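Local coordinates for encapsidation protein (Bacillus phage phi29, PDB 5HD9) that probably hydrolyses ATP to drive packaging of the viral DNA, here as the ASCE-fold N-terminal domain of the motor's ATPase, at residues V49-K53 and N125-E130; E130-L135 and P162-F167. One frame throughout, in Å; residues are numbered along the deposited sequence.

Glu130, the first residue of helix 130-141, belongs to both contacts and joins them: in contact 1 its carboxylate is held by an arginine just after strand 45-50, and in contact 2 it accepts a tyrosine hydroxyl from helix 162-167. The two centres lie about 11 Å apart, each about 14 Å from the centre of the chain and on the same side of it. They also touch directly where Tyr126 CZ of contact 1 packs against Pro162 CD of contact 2 at 3.3 Å. Together they tie the end of strand 45-50, the loop after strand 109-115 and two helices into one continuous patch of the ASCE domain.

Contact 1: V49-K53 and N125-E130; sequences VRRYK and NYIPNE
Arg51 grips the Glu130 carboxylate side-on, one nitrogen to each oxygen. Arg51 NE reaches Glu130 OE2 at 2.8 Å with an almost straight N-H (174°), while Arg51 NH2 meets the syn lone pair of Glu130 OE1 at 2.7 Å; the guanidinium and carboxylate planes are twisted 42° apart. Glu130 OE2 also takes the backbone N-H of Ile127 on its anti lone pair (2.9 Å), and Arg51 NH2 has a further acceptor in Phe117 O; these bonds together probably restrict rotation of both groups. Tyr52 OH donates to Asn125 O at 2.8 Å from above the carbonyl plane, and a water bridges the same hydroxyl to Asn125 OD1. In the ASCE fold the ion pair joins the residue just after strand 45-50 to the start of helix 130-141, entered through a type II turn from Ile127 to Glu130 that ends the loop after the adjacent parallel strand 109-115. Tyr126 turns its ring edge to Arg51, with Tyr126 CD1 3.3 Å from Arg51 NH2 and the two planes nearly perpendicular. With chi1 at 176°, Arg51 CG lies over the centre of the Tyr52 ring and 3.7 Å from Ile127 CD1; the bend at chi3 then turns the guanidinium to Glu130. Ile127 CG1 packs against Tyr52 CE1.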
loop_
_atom_site.group_PDB
_atom_site.type_symbol
_atom_site.label_atom_id
_atom_site.label_comp_id
_atom_site.label_asym_id
_atom_site.label_seq_id
_atom_site.Cartn_x
_atom_site.Cartn_y
_atom_site.Cartn_z
ATOM N N VAL A 49 -1.692 0.316 -5.501
ATOM C CA VAL A 49 -2.892 1.078 -5.814
ATOM C C VAL A 49 -2.635 2.571 -5.670
ATOM O O VAL A 49 -2.024 3.025 -4.700
ATOM C CB VAL A 49 -4.070 0.674 -4.902
ATOM C CG1 VAL A 49 -5.324 1.480 -5.235
ATOM C CG2 VAL A 49 -4.349 -0.816 -5.029
ATOM N N ARG A 50 -3.093 3.319 -6.666
ATOM C CA ARG A 50 -3.201 4.766 -6.577
ATOM C C ARG A 50 -4.630 5.118 -6.964
ATOM O O ARG A 50 -5.286 4.351 -7.664
ATOM C CB ARG A 50 -2.182 5.456 -7.486
ATOM C CG ARG A 50 -0.727 5.121 -7.152
ATOM C CD ARG A 50 -0.323 5.656 -5.784
ATOM N NE ARG A 50 -0.363 7.117 -5.746
ATOM C CZ ARG A 50 0.680 7.910 -5.986
ATOM N NH1 ARG A 50 1.873 7.401 -6.275
ATOM N NH2 ARG A 50 0.527 9.225 -5.935
ATOM N N ARG A 51 -5.122 6.259 -6.498
ATOM C CA ARG A 51 -6.524 6.610 -6.699
ATOM C C ARG A 51 -6.849 6.855 -8.167
ATOM O O ARG A 51 -7.802 6.282 -8.705
ATOM C CB ARG A 51 -6.884 7.845 -5.876
ATOM C CG ARG A 51 -8.305 8.337 -6.092
ATOM C CD ARG A 51 -8.687 9.390 -5.067
ATOM N NE ARG A 51 -8.809 8.805 -3.734
ATOM C CZ ARG A 51 -7.866 8.834 -2.795
ATOM N NH1 ARG A 51 -6.704 9.441 -3.007
ATOM N NH2 ARG A 51 -8.093 8.251 -1.627
ATOM N N TYR A 52 -6.053 7.705 -8.810
ATOM C CA TYR A 52 -6.316 8.115 -10.184
ATOM C C TYR A 52 -5.167 7.756 -11.125
ATOM O O TYR A 52 -4.019 7.615 -10.705
ATOM C CB TYR A 52 -6.588 9.620 -10.236
ATOM C CG TYR A 52 -7.841 10.035 -9.499
ATOM C CD1 TYR A 52 -9.073 9.477 -9.816
ATOM C CD2 TYR A 52 -7.797 10.998 -8.499
ATOM C CE1 TYR A 52 -10.222 9.855 -9.148
ATOM C CE2 TYR A 52 -8.941 11.381 -7.825
ATOM C CZ TYR A 52 -10.151 10.807 -8.154
ATOM O OH TYR A 52 -11.295 11.186 -7.487
ATOM N N LYS A 53 -5.497 7.620 -12.405
ATOM C CA LYS A 53 -4.539 7.220 -13.433
ATOM C C LYS A 53 -3.279 8.092 -13.537
ATOM O O LYS A 53 -2.183 7.560 -13.712
ATOM C CB LYS A 53 -5.235 7.193 -14.797
ATOM C CG LYS A 53 -6.282 6.104 -14.917
ATOM C CD LYS A 53 -6.852 6.037 -16.320
ATOM C CE LYS A 53 -7.241 4.616 -16.684
ATOM N NZ LYS A 53 -7.886 4.518 -18.027
ATOM N N ASN A 125 -11.891 15.217 -3.211
ATOM C CA ASN A 125 -12.184 14.612 -4.498
ATOM C C ASN A 125 -11.874 13.120 -4.420
ATOM O O ASN A 125 -11.023 12.599 -5.142
ATOM C CB ASN A 125 -11.379 15.296 -5.608
ATOM C CG ASN A 125 -11.611 14.676 -6.977
ATOM O OD1 ASN A 125 -12.667 14.104 -7.244
ATOM N ND2 ASN A 125 -10.613 14.782 -7.850
ATOM N N TYR A 126 -12.552 12.445 -3.500
ATOM C CA TYR A 126 -12.484 10.995 -3.413
ATOM C C TYR A 126 -13.438 10.401 -4.436
ATOM O O TYR A 126 -14.357 11.073 -4.906
ATOM C CB TYR A 126 -12.846 10.503 -2.009
ATOM C CG TYR A 126 -11.841 10.864 -0.940
ATOM C CD1 TYR A 126 -10.740 10.054 -0.697
ATOM C CD2 TYR A 126 -12.000 12.005 -0.166
ATOM C CE1 TYR A 126 -9.821 10.374 0.282
ATOM C CE2 TYR A 126 -11.085 12.335 0.814
ATOM C CZ TYR A 126 -9.998 11.514 1.035
ATOM O OH TYR A 126 -9.079 11.833 2.009
ATOM N N ILE A 127 -13.218 9.140 -4.780
ATOM C CA ILE A 127 -14.125 8.425 -5.665
ATOM C C ILE A 127 -15.429 8.159 -4.907
ATOM O O ILE A 127 -15.403 7.906 -3.705
ATOM C CB ILE A 127 -13.486 7.107 -6.163
ATOM C CG1 ILE A 127 -12.268 7.417 -7.039
ATOM C CG2 ILE A 127 -14.482 6.270 -6.950
ATOM C CD1 ILE A 127 -11.267 6.287 -7.131
ATOM N N PRO A 128 -16.582 8.260 -5.590
ATOM C CA PRO A 128 -17.829 7.913 -4.893
ATOM C C PRO A 128 -17.841 6.464 -4.410
ATOM O O PRO A 128 -17.541 5.560 -5.188
ATOM C CB PRO A 128 -18.919 8.150 -5.950
ATOM C CG PRO A 128 -18.206 8.449 -7.240
ATOM C CD PRO A 128 -16.830 8.902 -6.891
ATOM N N ASN A 129 -18.185 6.257 -3.140
ATOM C CA ASN A 129 -18.145 4.930 -2.532
ATOM C C ASN A 129 -16.781 4.286 -2.742
ATOM O O ASN A 129 -16.678 3.101 -3.063
ATOM C CB ASN A 129 -19.247 4.040 -3.110
ATOM C CG ASN A 129 -20.631 4.621 -2.907
ATOM O OD1 ASN A 129 -21.001 5.610 -3.540
ATOM N ND2 ASN A 129 -21.408 4.005 -2.022
ATOM N N GLU A 130 -15.736 5.087 -2.565
ATOM C CA GLU A 130 -14.367 4.629 -2.761
ATOM C C GLU A 130 -13.990 3.520 -1.788
ATOM O O GLU A 130 -13.288 2.582 -2.156
ATOM C CB GLU A 130 -13.393 5.796 -2.609
ATOM C CG GLU A 130 -11.942 5.424 -2.816
ATOM C CD GLU A 130 -11.014 6.598 -2.605
ATOM O OE1 GLU A 130 -10.025 6.451 -1.853
ATOM O OE2 GLU A 130 -11.272 7.670 -3.193
HETATM O O HOH W 1 -12.861 12.405 -9.077
#

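Contact 2: E130-L135 and P162-F167; sequences EVSALL and PYFLFF
Glu130 and Tyr163 make the polar bond of this helix pair: the Tyr163 hydroxyl donates to Glu130 OE1 at 2.7 Å, on the anti lone pair that points away from the other carboxylate oxygen. The carboxylate oxygen lies at the edge of the phenol, near its plane, and the hydroxyl of the buried Tyr163 finds an acceptor. Val131 follows as a knob into the hole formed by Pro162, Tyr163, Phe166 and Phe167. Its two methyls divide the work: Val131 CG1, anti to the backbone N (chi1 -180°), lies over the Phe166 face, 3.8 Å from the ring centroid, while Val131 CG2 covers a face of Tyr163 at 4.0 Å from its centroid, both as CH-pi contacts. Val131 CG2 also touches Pro162 CB at 4.1 Å. CG1 reaches Phe167 CZ as well. One turn on from Glu130, Leu134 CD2 meets Tyr163 CE2 (3.6 Å), the Leu134 and Tyr163 side chains crossing at about a right angle. Leu135 closes the row with a forked tip: Leu135 CD1 packs against Phe166 CE1 at 3.9 Å, and Leu135 CD2 meets the edge of Phe167 at CZ, also at 3.9 Å. The axes of 130-135 and 162-167 cross nearly at right angles (-83°), with a closest approach of 10.3 Å. Beneath them runs the central sheet: Glu130, Leu134 and Tyr163 rest on Phe114 of strand 109-115, while Tyr163 further touches Phe18, and Phe167 touches Leu16, both of strand 16-19.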
loop_
_atom_site.group_PDB
_atom_site.type_symbol
_atom_site.label_atom_id
_atom_site.label_comp_id
_atom_site.label_asym_id
_atom_site.label_seq_id
_atom_site.Cartn_x
_atom_site.Cartn_y
_atom_site.Cartn_z
ATOM N N GLU A 130 -15.736 5.087 -2.565
ATOM C CA GLU A 130 -14.367 4.629 -2.761
ATOM C C GLU A 130 -13.990 3.520 -1.788
ATOM O O GLU A 130 -13.288 2.582 -2.156
ATOM C CB GLU A 130 -13.393 5.796 -2.609
ATOM C CG GLU A 130 -11.942 5.424 -2.816
ATOM C CD GLU A 130 -11.014 6.598 -2.605
ATOM O OE1 GLU A 130 -10.025 6.451 -1.853
ATOM O OE2 GLU A 130 -11.272 7.670 -3.193
ATOM N N VAL A 131 -14.449 3.627 -0.546
ATOM C CA VAL A 131 -14.073 2.650 0.470
ATOM C C VAL A 131 -14.612 1.277 0.085
ATOM O O VAL A 131 -13.924 0.268 0.244
ATOM C CB VAL A 131 -14.588 3.048 1.866
ATOM C CG1 VAL A 131 -14.178 2.014 2.908
ATOM C CG2 VAL A 131 -14.056 4.419 2.252
ATOM N N SER A 132 -15.833 1.245 -0.437
ATOM C CA SER A 132 -16.417 0.007 -0.940
ATOM C C SER A 132 -15.600 -0.545 -2.108
ATOM O O SER A 132 -15.445 -1.761 -2.247
ATOM C CB SER A 132 -17.868 0.232 -1.372
ATOM O OG SER A 132 -18.677 0.574 -0.261
ATOM N N ALA A 133 -15.072 0.346 -2.942
ATOM C CA ALA A 133 -14.261 -0.072 -4.085
ATOM C C ALA A 133 -12.973 -0.761 -3.632
ATOM O O ALA A 133 -12.615 -1.818 -4.158
ATOM C CB ALA A 133 -13.936 1.122 -4.978
ATOM N N LEU A 134 -12.270 -0.167 -2.668
ATOM C CA LEU A 134 -11.054 -0.780 -2.141
ATOM C C LEU A 134 -11.403 -2.095 -1.475
ATOM O O LEU A 134 -10.705 -3.094 -1.635
ATOM C CB LEU A 134 -10.348 0.132 -1.134
ATOM C CG LEU A 134 -9.029 -0.435 -0.591
ATOM C CD1 LEU A 134 -7.996 -0.532 -1.700
ATOM C CD2 LEU A 134 -8.493 0.396 0.561
ATOM N N LEU A 135 -12.493 -2.081 -0.721
ATOM C CA LEU A 135 -12.971 -3.276 -0.059
ATOM C C LEU A 135 -13.245 -4.384 -1.077
ATOM O O LEU A 135 -12.846 -5.527 -0.874
ATOM C CB LEU A 135 -14.222 -2.951 0.753
ATOM C CG LEU A 135 -13.996 -2.335 2.138
ATOM C CD1 LEU A 135 -15.326 -1.993 2.795
ATOM C CD2 LEU A 135 -13.182 -3.250 3.050
ATOM N N PRO A 162 -12.370 9.481 4.615
ATOM C CA PRO A 162 -13.444 8.514 4.357
ATOM C C PRO A 162 -13.201 7.136 4.970
ATOM O O PRO A 162 -14.154 6.506 5.430
ATOM C CB PRO A 162 -13.472 8.424 2.829
ATOM C CG PRO A 162 -12.911 9.722 2.364
ATOM C CD PRO A 162 -11.866 10.083 3.368
ATOM N N TYR A 163 -11.952 6.682 4.987
ATOM C CA TYR A 163 -11.637 5.360 5.513
ATOM C C TYR A 163 -11.794 5.320 7.029
ATOM O O TYR A 163 -12.415 4.405 7.567
ATOM C CB TYR A 163 -10.222 4.945 5.095
ATOM C CG TYR A 163 -10.120 4.724 3.604
ATOM C CD1 TYR A 163 -9.854 5.777 2.741
ATOM C CD2 TYR A 163 -10.333 3.466 3.055
ATOM C CE1 TYR A 163 -9.783 5.581 1.377
ATOM C CE2 TYR A 163 -10.263 3.261 1.693
ATOM C CZ TYR A 163 -9.987 4.321 0.859
ATOM O OH TYR A 163 -9.922 4.123 -0.500
ATOM N N PHE A 164 -11.249 6.314 7.721
ATOM C CA PHE A 164 -11.370 6.361 9.173
ATOM C C PHE A 164 -12.840 6.499 9.574
ATOM O O PHE A 164 -13.303 5.856 10.518
ATOM C CB PHE A 164 -10.554 7.517 9.759
ATOM C CG PHE A 164 -9.060 7.332 9.662
ATOM C CD1 PHE A 164 -8.508 6.324 8.888
ATOM C CD2 PHE A 164 -8.207 8.171 10.362
ATOM C CE1 PHE A 164 -7.135 6.166 8.806
ATOM C CE2 PHE A 164 -6.837 8.015 10.285
ATOM C CZ PHE A 164 -6.301 7.011 9.506
ATOM N N LEU A 165 -13.569 7.340 8.848
ATOM C CA LEU A 165 -14.988 7.539 9.113
ATOM C C LEU A 165 -15.774 6.254 8.873
ATOM O O LEU A 165 -16.602 5.859 9.692
ATOM C CB LEU A 165 -15.546 8.658 8.235
ATOM C CG LEU A 165 -15.005 10.066 8.486
ATOM C CD1 LEU A 165 -15.566 11.029 7.452
ATOM C CD2 LEU A 165 -15.337 10.536 9.893
ATOM N N PHE A 166 -15.501 5.605 7.746
ATOM C CA PHE A 166 -16.251 4.421 7.338
ATOM C C PHE A 166 -16.087 3.298 8.360
ATOM O O PHE A 166 -17.063 2.659 8.753
ATOM C CB PHE A 166 -15.795 3.959 5.949
ATOM C CG PHE A 166 -16.639 2.866 5.357
ATOM C CD1 PHE A 166 -16.426 1.542 5.700
ATOM C CD2 PHE A 166 -17.640 3.163 4.447
ATOM C CE1 PHE A 166 -17.201 0.538 5.151
ATOM C CE2 PHE A 166 -18.417 2.163 3.897
ATOM C CZ PHE A 166 -18.196 0.848 4.248
ATOM N N PHE A 167 -14.851 3.081 8.803
ATOM C CA PHE A 167 -14.540 1.985 9.718
ATOM C C PHE A 167 -14.657 2.378 11.191
ATOM O O PHE A 167 -14.433 1.552 12.076
ATOM C CB PHE A 167 -13.133 1.460 9.432
ATOM C CG PHE A 167 -12.983 0.861 8.060
ATOM C CD1 PHE A 167 -13.660 -0.296 7.719
ATOM C CD2 PHE A 167 -12.164 1.453 7.114
ATOM C CE1 PHE A 167 -13.526 -0.849 6.460
ATOM C CE2 PHE A 167 -12.026 0.906 5.852
ATOM C CZ PHE A 167 -12.707 -0.249 5.525
#